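PDB 4YYC: putative trimethylamine methyltransferase from Rhizobium meliloti, which probably acts as a methyltransferase of the trimethylamine methyltransferase (MttB) family, though its own substrate is not established. Local coordinates for residues 168-179 / 200-209; 188-198 / 512-522. All coordinates share one frame; numbering follows the deposited sequence. Where two conformers were deposited one is given.

Contact 1 (168-179 / 200-209); sequences AYMAPSMHSSGG and HIRYSDKPFM
Ser177 and Gly178 run beside Pro207-Met209, joined by two backbone bonds: Ser177 N gives to Pro207 O at 2.9 Å and Met209 N to Gly178 O at 2.9 Å. They tie the loop after helix 158-170 to strand 208-209, which pairs in parallel with strand 240-245 of the central sheet. Ser176 OG reaches Pro207 O from the opposite face of that carbonyl (2.8 Å) and also accepts from Gly178 N, making an ST turn. Extended Lys206 reaches the C-terminal end of helix 158-170 and the turn after it: Lys206 NZ gives to Met174 O of the turn at 2.8 Å and Ala168 O of the helix at 2.9 Å, both in the carbonyl plane, and to Tyr169 O of the helix from above its plane; Ser40 OG is a further partner. The His200 ring, near the end of helix 192-202, is held at two edge points, ND1 2.7 Å from Ser177 OG and NE2 giving to a lone pair of Gly179 O at 2.8 Å. Asp205 OD1, salt-bridged to Arg126, meets the Tyr169 ring edge at CE1 (3.3 Å). Carbonyl oxygens surround the buried Lys206 ammonium, probably favouring its charged form, and paired bonds fix the imidazole's rotation.

Contact 2 (188-198 / 512-522); sequences AVNKRHLDMVY and FIAKRKDSMPD
Leu194 fits as a knob into a hole formed by Phe512, Ile513, Arg516 and Lys517. Its two methyls divide the work: Leu194 CD1 lies against Lys517 CG (3.9 Å) and Arg516 CB, while CD2 meets the Phe512 ring obliquely at CE2. Nearer the backbone, Leu194 CB rests on Ile513 CG2. The other branch of Ile513, with CG1 beside the backbone N (chi1 -67°), carries CD1 on to Tyr198 CB at 3.8 Å, the two side chains crossing at about a right angle. Tyr198 OH continues to Asp506, one of several ties between these helices.

This is antiparallel helix packing: the segments 192-198 and 512-518 run at 168° with their axes 10.3 Å apart, so the start of helix 192-202 lies beside the C-terminal end of helix 503-518. Helix 215-229 covers another side of the pair, where Asp220 takes both Arg516 NE and His193 NE2.

Beyond the apolar centre, Lys517 slides past Leu194 in the opposite direction and its NZ reaches Asp195 OD2 at 2.6 Å, a salt bridge on the syn lone pair. Lys191 crosses Lys517 obliquely, CD to CG, and its extended chain takes NZ to Asp522, the last residue modelled; Lys191 NZ and Asp522 OD1 are modelled as a salt bridge, but so close that its exact length is doubtful. Weak bonds to Lys517 O and Met520 O and a water add to the hold on NZ. In the conformer given, the selenomethionine Met520 places CE 3.5 Å from Asn190 O. Asn190 ND2 gives to Pro521 O at 2.7 Å, with that oxygen close to the amide plane. At the outer edge Ala188 CB touches Asp522 CB at 3.6 Å, and a water spans Ala188 N and Asp522 OD2.

Helix 192-202 joins the two contacts: its first turns pack on the C-terminal helix in contact 2, and its last residues, with the loop and short strand that follow, form contact 1. The centres lie 21 Å apart, yet the contacts touch where Phe208 CE1 meets Val197 CG1 at 4.0 Å. Their segments alternate along the chain, the C-terminal end returning to a helix that begins some 320 residues earlier. Contact 1 is buried, about 12 Å from the centre of the chain, and the side chain of Met209 comes within about 8 Å of the bound unknown ligand. Contact 2 is partly buried, about 25 Å from that centre.

Contact 1 (168-179 / 200-209)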
# COMPACT_ATOMS: atom_id res chain seq x y z
N ALA A 168 6.32 20.70 9.21
CA ALA A 168 5.46 20.71 8.04
C ALA A 168 5.93 21.72 6.98
O ALA A 168 5.85 21.43 5.78
CB ALA A 168 4.03 21.03 8.43
N TYR A 169 6.44 22.87 7.43
CA TYR A 169 7.02 23.87 6.53
C TYR A 169 8.22 23.28 5.79
O TYR A 169 8.39 23.50 4.60
CB TYR A 169 7.40 25.12 7.33
CG TYR A 169 8.20 26.11 6.55
CD1 TYR A 169 7.61 26.88 5.57
CD2 TYR A 169 9.58 26.21 6.74
CE1 TYR A 169 8.34 27.82 4.86
CE2 TYR A 169 10.33 27.14 6.02
CZ TYR A 169 9.70 27.93 5.09
OH TYR A 169 10.41 28.83 4.35
N MSE A 170 9.06 22.53 6.50
CA MSE A 170 10.27 21.97 5.93
C MSE A 170 10.04 20.72 5.11
O MSE A 170 10.78 20.49 4.15
CB MSE A 170 11.28 21.69 7.01
CG MSE A 170 11.79 22.99 7.61
SE MSE A 170 13.15 22.71 9.01
CE MSE A 170 12.05 22.14 10.49
N ALA A 171 9.07 19.88 5.47
CA ALA A 171 8.83 18.59 4.78
C ALA A 171 8.50 18.90 3.30
O ALA A 171 7.51 19.58 3.01
CB ALA A 171 7.67 17.88 5.40
N PRO A 172 9.28 18.34 2.35
CA PRO A 172 9.11 18.83 0.97
C PRO A 172 7.76 18.46 0.34
O PRO A 172 7.28 19.21 -0.52
CB PRO A 172 10.23 18.16 0.19
CG PRO A 172 11.19 17.70 1.18
CD PRO A 172 10.55 17.64 2.54
N SER A 173 7.14 17.36 0.74
CA SER A 173 5.85 16.97 0.16
C SER A 173 4.69 17.22 1.09
O SER A 173 3.59 16.75 0.83
CB SER A 173 5.86 15.52 -0.39
OG SER A 173 6.63 15.41 -1.57
N MSE A 174 4.89 18.01 2.15
CA MSE A 174 3.76 18.47 2.98
C MSE A 174 3.29 19.74 2.36
O MSE A 174 3.98 20.76 2.42
CB MSE A 174 4.20 18.61 4.44
CG MSE A 174 3.06 18.87 5.39
SE MSE A 174 1.74 17.41 5.30
CE MSE A 174 2.70 16.23 6.38
N HIS A 175 2.12 19.76 1.73
CA HIS A 175 1.73 20.93 0.95
C HIS A 175 0.98 21.96 1.78
O HIS A 175 0.97 23.12 1.40
CB HIS A 175 0.88 20.51 -0.23
CG HIS A 175 1.51 19.38 -1.00
ND1 HIS A 175 0.97 18.11 -1.02
CD2 HIS A 175 2.64 19.31 -1.74
CE1 HIS A 175 1.74 17.32 -1.75
NE2 HIS A 175 2.77 18.03 -2.18
N SER A 176 0.33 21.52 2.84
CA SER A 176 -0.39 22.42 3.75
C SER A 176 0.25 22.39 5.12
O SER A 176 0.72 21.35 5.56
CB SER A 176 -1.82 21.92 3.89
OG SER A 176 -2.55 22.58 4.92
N SER A 177 0.15 23.52 5.80
CA SER A 177 0.57 23.66 7.20
C SER A 177 -0.35 22.92 8.15
O SER A 177 0.05 22.56 9.26
CB SER A 177 0.60 25.13 7.59
OG SER A 177 1.37 25.37 8.74
N GLY A 178 -1.58 22.69 7.74
CA GLY A 178 -2.56 22.02 8.59
C GLY A 178 -3.36 22.97 9.50
O GLY A 178 -3.48 24.15 9.23
N GLY A 179 -3.92 22.36 10.54
CA GLY A 179 -4.79 23.02 11.47
C GLY A 179 -4.36 22.71 12.88
O GLY A 179 -3.33 23.18 13.34
N HIS A 200 0.64 29.14 12.37
CA HIS A 200 0.63 28.82 10.94
C HIS A 200 1.08 29.99 10.07
O HIS A 200 1.56 29.78 8.97
CB HIS A 200 -0.76 28.35 10.50
CG HIS A 200 -1.14 26.99 11.04
ND1 HIS A 200 -0.50 25.84 10.63
CD2 HIS A 200 -2.06 26.61 11.94
CE1 HIS A 200 -1.02 24.81 11.26
NE2 HIS A 200 -1.98 25.24 12.05
N ILE A 201 0.94 31.21 10.56
CA ILE A 201 1.35 32.39 9.80
C ILE A 201 2.80 32.72 10.05
O ILE A 201 3.52 33.05 9.09
CB ILE A 201 0.43 33.60 10.11
CG1 ILE A 201 -1.01 33.25 9.79
CG2 ILE A 201 0.91 34.83 9.35
CD1 ILE A 201 -2.06 34.19 10.35
N ARG A 202 3.21 32.66 11.31
CA ARG A 202 4.57 33.08 11.72
C ARG A 202 5.63 32.05 11.30
O ARG A 202 6.72 32.42 10.88
CB ARG A 202 4.59 33.32 13.24
CG ARG A 202 5.92 33.77 13.87
CD ARG A 202 6.49 35.07 13.30
NE ARG A 202 7.07 34.76 12.02
CZ ARG A 202 7.87 35.52 11.30
NH1 ARG A 202 8.34 36.69 11.73
NH2 ARG A 202 8.24 35.00 10.12
N TYR A 203 5.30 30.76 11.41
CA TYR A 203 6.29 29.70 11.23
C TYR A 203 6.17 28.97 9.93
O TYR A 203 7.00 28.09 9.62
CB TYR A 203 6.25 28.74 12.41
CG TYR A 203 6.58 29.43 13.72
CD1 TYR A 203 7.88 29.80 14.01
CD2 TYR A 203 5.59 29.76 14.63
CE1 TYR A 203 8.18 30.45 15.21
CE2 TYR A 203 5.85 30.42 15.82
CZ TYR A 203 7.15 30.74 16.11
OH TYR A 203 7.43 31.41 17.29
N SER A 204 5.20 29.35 9.10
CA SER A 204 5.03 28.70 7.79
C SER A 204 4.49 29.73 6.81
O SER A 204 3.97 30.78 7.24
CB SER A 204 4.03 27.57 7.90
OG SER A 204 4.04 26.80 6.70
N ASP A 205 4.59 29.42 5.53
CA ASP A 205 3.90 30.19 4.49
C ASP A 205 3.06 29.29 3.59
O ASP A 205 2.67 29.72 2.51
CB ASP A 205 4.89 31.04 3.69
CG ASP A 205 5.92 30.22 2.95
OD1 ASP A 205 5.90 29.00 3.03
OD2 ASP A 205 6.76 30.86 2.24
N LYS A 206 2.79 28.08 4.06
CA LYS A 206 1.95 27.12 3.36
C LYS A 206 0.49 27.34 3.76
O LYS A 206 0.21 27.88 4.80
CB LYS A 206 2.40 25.69 3.65
CG LYS A 206 3.75 25.34 3.05
CD LYS A 206 4.28 23.95 3.39
CE LYS A 206 5.65 23.73 2.77
NZ LYS A 206 6.14 22.36 3.07
N PRO A 207 -0.46 26.88 2.93
CA PRO A 207 -1.87 27.14 3.25
C PRO A 207 -2.30 26.42 4.54
O PRO A 207 -1.86 25.32 4.79
CB PRO A 207 -2.63 26.60 2.07
CG PRO A 207 -1.66 26.03 1.17
CD PRO A 207 -0.27 26.24 1.63
N PHE A 208 -3.13 27.08 5.32
CA PHE A 208 -3.47 26.60 6.66
C PHE A 208 -4.98 26.49 6.85
O PHE A 208 -5.77 26.99 6.02
CB PHE A 208 -2.79 27.46 7.71
CG PHE A 208 -3.27 28.89 7.76
CD1 PHE A 208 -4.41 29.21 8.46
CD2 PHE A 208 -2.61 29.91 7.07
CE1 PHE A 208 -4.86 30.53 8.54
CE2 PHE A 208 -3.07 31.21 7.11
CZ PHE A 208 -4.21 31.53 7.85
N MSE A 209 -5.35 25.89 7.96
CA MSE A 209 -6.75 25.61 8.30
C MSE A 209 -7.17 26.47 9.45
O MSE A 209 -6.36 26.91 10.27
CB MSE A 209 -6.89 24.12 8.70
CG MSE A 209 -6.55 23.17 7.57
SE MSE A 209 -6.60 21.31 8.19
CE MSE A 209 -8.53 21.09 8.16
O HOH W 1 9.20 29.78 2.06
O HOH W 2 3.76 24.40 7.96

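Contact 2 (188-198 / 512-522)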
# COMPACT_ATOMS: atom_id res chain seq x y z
N ALA A 188 -5.03 28.76 27.59
CA ALA A 188 -6.44 28.57 27.93
C ALA A 188 -7.28 28.18 26.75
O ALA A 188 -7.07 28.66 25.64
CB ALA A 188 -7.00 29.82 28.56
N VAL A 189 -8.31 27.38 27.01
CA VAL A 189 -9.14 26.83 25.97
C VAL A 189 -9.82 27.90 25.10
O VAL A 189 -9.97 27.71 23.92
CB VAL A 189 -10.22 25.85 26.55
CG1 VAL A 189 -11.26 25.45 25.52
CG2 VAL A 189 -9.54 24.60 27.10
N ASN A 190 -10.22 29.01 25.72
CA ASN A 190 -10.88 30.09 25.00
C ASN A 190 -9.93 31.00 24.26
O ASN A 190 -10.38 31.87 23.56
CB ASN A 190 -11.81 30.88 25.94
CG ASN A 190 -11.06 31.61 27.04
OD1 ASN A 190 -9.93 31.29 27.36
ND2 ASN A 190 -11.73 32.56 27.71
N LYS A 191 -8.61 30.82 24.40
CA LYS A 191 -7.65 31.69 23.72
C LYS A 191 -6.71 31.00 22.75
O LYS A 191 -6.13 31.67 21.89
CB LYS A 191 -6.79 32.40 24.76
CG LYS A 191 -7.58 33.45 25.55
CD LYS A 191 -6.81 33.94 26.74
CE LYS A 191 -7.73 34.74 27.62
NZ LYS A 191 -6.97 35.48 28.66
N ARG A 192 -6.54 29.71 22.92
CA ARG A 192 -5.49 28.98 22.20
C ARG A 192 -5.64 29.04 20.69
O ARG A 192 -4.66 28.98 19.98
CB ARG A 192 -5.35 27.54 22.71
CG ARG A 192 -6.56 26.66 22.48
CD ARG A 192 -6.47 25.26 23.03
NE ARG A 192 -6.24 25.22 24.45
CZ ARG A 192 -6.44 24.13 25.21
NH1 ARG A 192 -6.91 23.01 24.66
NH2 ARG A 192 -6.18 24.18 26.51
N HIS A 193 -6.87 29.12 20.18
CA HIS A 193 -7.08 29.24 18.75
C HIS A 193 -6.32 30.39 18.11
O HIS A 193 -5.86 30.31 16.95
CB HIS A 193 -8.56 29.39 18.40
CG HIS A 193 -9.18 30.69 18.86
ND1 HIS A 193 -9.46 30.98 20.17
CD2 HIS A 193 -9.57 31.77 18.15
CE1 HIS A 193 -10.03 32.17 20.26
NE2 HIS A 193 -10.12 32.66 19.04
N LEU A 194 -6.16 31.48 18.86
CA LEU A 194 -5.48 32.65 18.34
C LEU A 194 -3.99 32.35 18.10
O LEU A 194 -3.44 32.68 17.06
CB LEU A 194 -5.59 33.80 19.36
CG LEU A 194 -7.02 34.26 19.58
CD1 LEU A 194 -7.12 35.02 20.88
CD2 LEU A 194 -7.56 35.05 18.40
N ASP A 195 -3.39 31.70 19.07
CA ASP A 195 -1.97 31.27 18.96
C ASP A 195 -1.75 30.19 17.91
O ASP A 195 -0.68 30.17 17.27
CB ASP A 195 -1.46 30.82 20.33
CG ASP A 195 -1.45 31.95 21.30
OD1 ASP A 195 -0.60 32.88 21.18
OD2 ASP A 195 -2.34 31.99 22.17
N MSE A 196 -2.74 29.32 17.76
CA MSE A 196 -2.67 28.21 16.78
C MSE A 196 -2.67 28.85 15.40
O MSE A 196 -1.79 28.56 14.60
CB MSE A 196 -3.80 27.26 17.04
CG MSE A 196 -3.59 26.46 18.32
SE MSE A 196 -5.31 25.76 19.02
CE MSE A 196 -5.35 24.28 17.83
N VAL A 197 -3.65 29.71 15.10
CA VAL A 197 -3.66 30.34 13.77
C VAL A 197 -2.37 31.18 13.55
O VAL A 197 -1.72 31.12 12.50
CB VAL A 197 -4.92 31.20 13.54
CG1 VAL A 197 -4.81 32.03 12.26
CG2 VAL A 197 -6.16 30.30 13.54
N TYR A 198 -2.00 31.95 14.55
CA TYR A 198 -0.79 32.76 14.45
C TYR A 198 0.42 31.91 14.11
O TYR A 198 1.27 32.32 13.30
CB TYR A 198 -0.52 33.52 15.74
CG TYR A 198 0.75 34.37 15.67
CD1 TYR A 198 0.74 35.60 15.01
CD2 TYR A 198 1.93 33.94 16.21
CE1 TYR A 198 1.89 36.40 14.95
CE2 TYR A 198 3.09 34.70 16.14
CZ TYR A 198 3.08 35.93 15.50
OH TYR A 198 4.26 36.65 15.46
N PHE A 512 -4.24 42.42 17.34
CA PHE A 512 -5.56 41.77 17.31
C PHE A 512 -5.67 40.70 18.38
O PHE A 512 -6.66 40.62 19.13
CB PHE A 512 -5.84 41.17 15.95
CG PHE A 512 -7.12 40.36 15.90
CD1 PHE A 512 -8.35 40.98 15.69
CD2 PHE A 512 -7.09 38.97 16.09
CE1 PHE A 512 -9.54 40.23 15.68
CE2 PHE A 512 -8.27 38.23 16.08
CZ PHE A 512 -9.48 38.86 15.86
N ILE A 513 -4.65 39.86 18.43
CA ILE A 513 -4.63 38.76 19.38
C ILE A 513 -4.68 39.32 20.80
O ILE A 513 -5.44 38.80 21.61
CB ILE A 513 -3.40 37.85 19.15
CG1 ILE A 513 -3.58 37.14 17.81
CG2 ILE A 513 -3.25 36.85 20.30
CD1 ILE A 513 -2.31 36.45 17.38
N ALA A 514 -3.83 40.29 21.10
CA ALA A 514 -3.77 40.85 22.45
C ALA A 514 -5.11 41.44 22.86
O ALA A 514 -5.55 41.29 24.00
CB ALA A 514 -2.65 41.88 22.57
N LYS A 515 -5.74 42.16 21.94
CA LYS A 515 -7.03 42.75 22.21
C LYS A 515 -8.07 41.67 22.51
O LYS A 515 -8.81 41.77 23.49
CB LYS A 515 -7.42 43.63 21.03
CG LYS A 515 -8.82 44.21 21.07
CD LYS A 515 -8.98 45.22 19.94
N ARG A 516 -8.09 40.61 21.71
CA ARG A 516 -9.03 39.54 21.94
C ARG A 516 -8.76 38.85 23.26
O ARG A 516 -9.68 38.59 24.00
CB ARG A 516 -9.00 38.52 20.78
CG ARG A 516 -9.55 39.07 19.48
CD ARG A 516 -11.07 39.35 19.50
NE ARG A 516 -11.74 38.10 19.64
CZ ARG A 516 -12.46 37.67 20.66
NH1 ARG A 516 -12.84 38.45 21.68
NH2 ARG A 516 -12.90 36.43 20.62
N LYS A 517 -7.49 38.57 23.59
CA LYS A 517 -7.18 37.92 24.87
C LYS A 517 -7.59 38.78 26.07
O LYS A 517 -8.06 38.26 27.09
CB LYS A 517 -5.68 37.56 24.94
CG LYS A 517 -5.32 36.42 23.99
CD LYS A 517 -3.94 35.88 24.30
CE LYS A 517 -3.59 34.76 23.40
NZ LYS A 517 -2.28 34.13 23.73
N ASP A 518 -7.36 40.07 25.96
CA ASP A 518 -7.70 40.98 27.07
C ASP A 518 -9.20 41.11 27.27
O ASP A 518 -9.63 41.53 28.35
CB ASP A 518 -7.10 42.38 26.88
CG ASP A 518 -6.98 43.15 28.20
OD1 ASP A 518 -6.30 42.64 29.12
OD2 ASP A 518 -7.57 44.25 28.37
N SER A 519 -9.99 40.81 26.24
CA SER A 519 -11.44 40.93 26.34
C SER A 519 -12.13 39.76 27.06
O SER A 519 -13.34 39.83 27.26
CB SER A 519 -12.03 41.07 24.94
OG SER A 519 -12.06 39.83 24.27
N MSE A 520 -11.39 38.73 27.45
CA MSE A 520 -11.94 37.51 28.04
C MSE A 520 -11.10 37.07 29.20
O MSE A 520 -9.87 37.12 29.10
CB MSE A 520 -11.78 36.37 27.04
CG MSE A 520 -12.46 36.69 25.73
SE MSE A 520 -12.55 35.02 24.75
CE MSE A 520 -10.99 35.31 23.58
N PRO A 521 -11.70 36.58 30.30
CA PRO A 521 -10.88 35.85 31.29
C PRO A 521 -10.64 34.42 30.77
O PRO A 521 -11.45 33.95 29.98
CB PRO A 521 -11.75 35.85 32.54
CG PRO A 521 -13.16 35.91 32.03
CD PRO A 521 -13.13 36.55 30.66
N ASP A 522 -9.57 33.75 31.19
CA ASP A 522 -9.21 32.39 30.66
C ASP A 522 -10.32 31.34 30.87
O ASP A 522 -11.12 31.46 31.82
CB ASP A 522 -7.90 31.89 31.30
CG ASP A 522 -6.66 32.66 30.82
OD1 ASP A 522 -6.81 33.78 30.32
OD2 ASP A 522 -5.54 32.15 30.95
O HOH W 3 -3.61 31.06 28.63
O HOH W 4 -5.26 37.64 28.56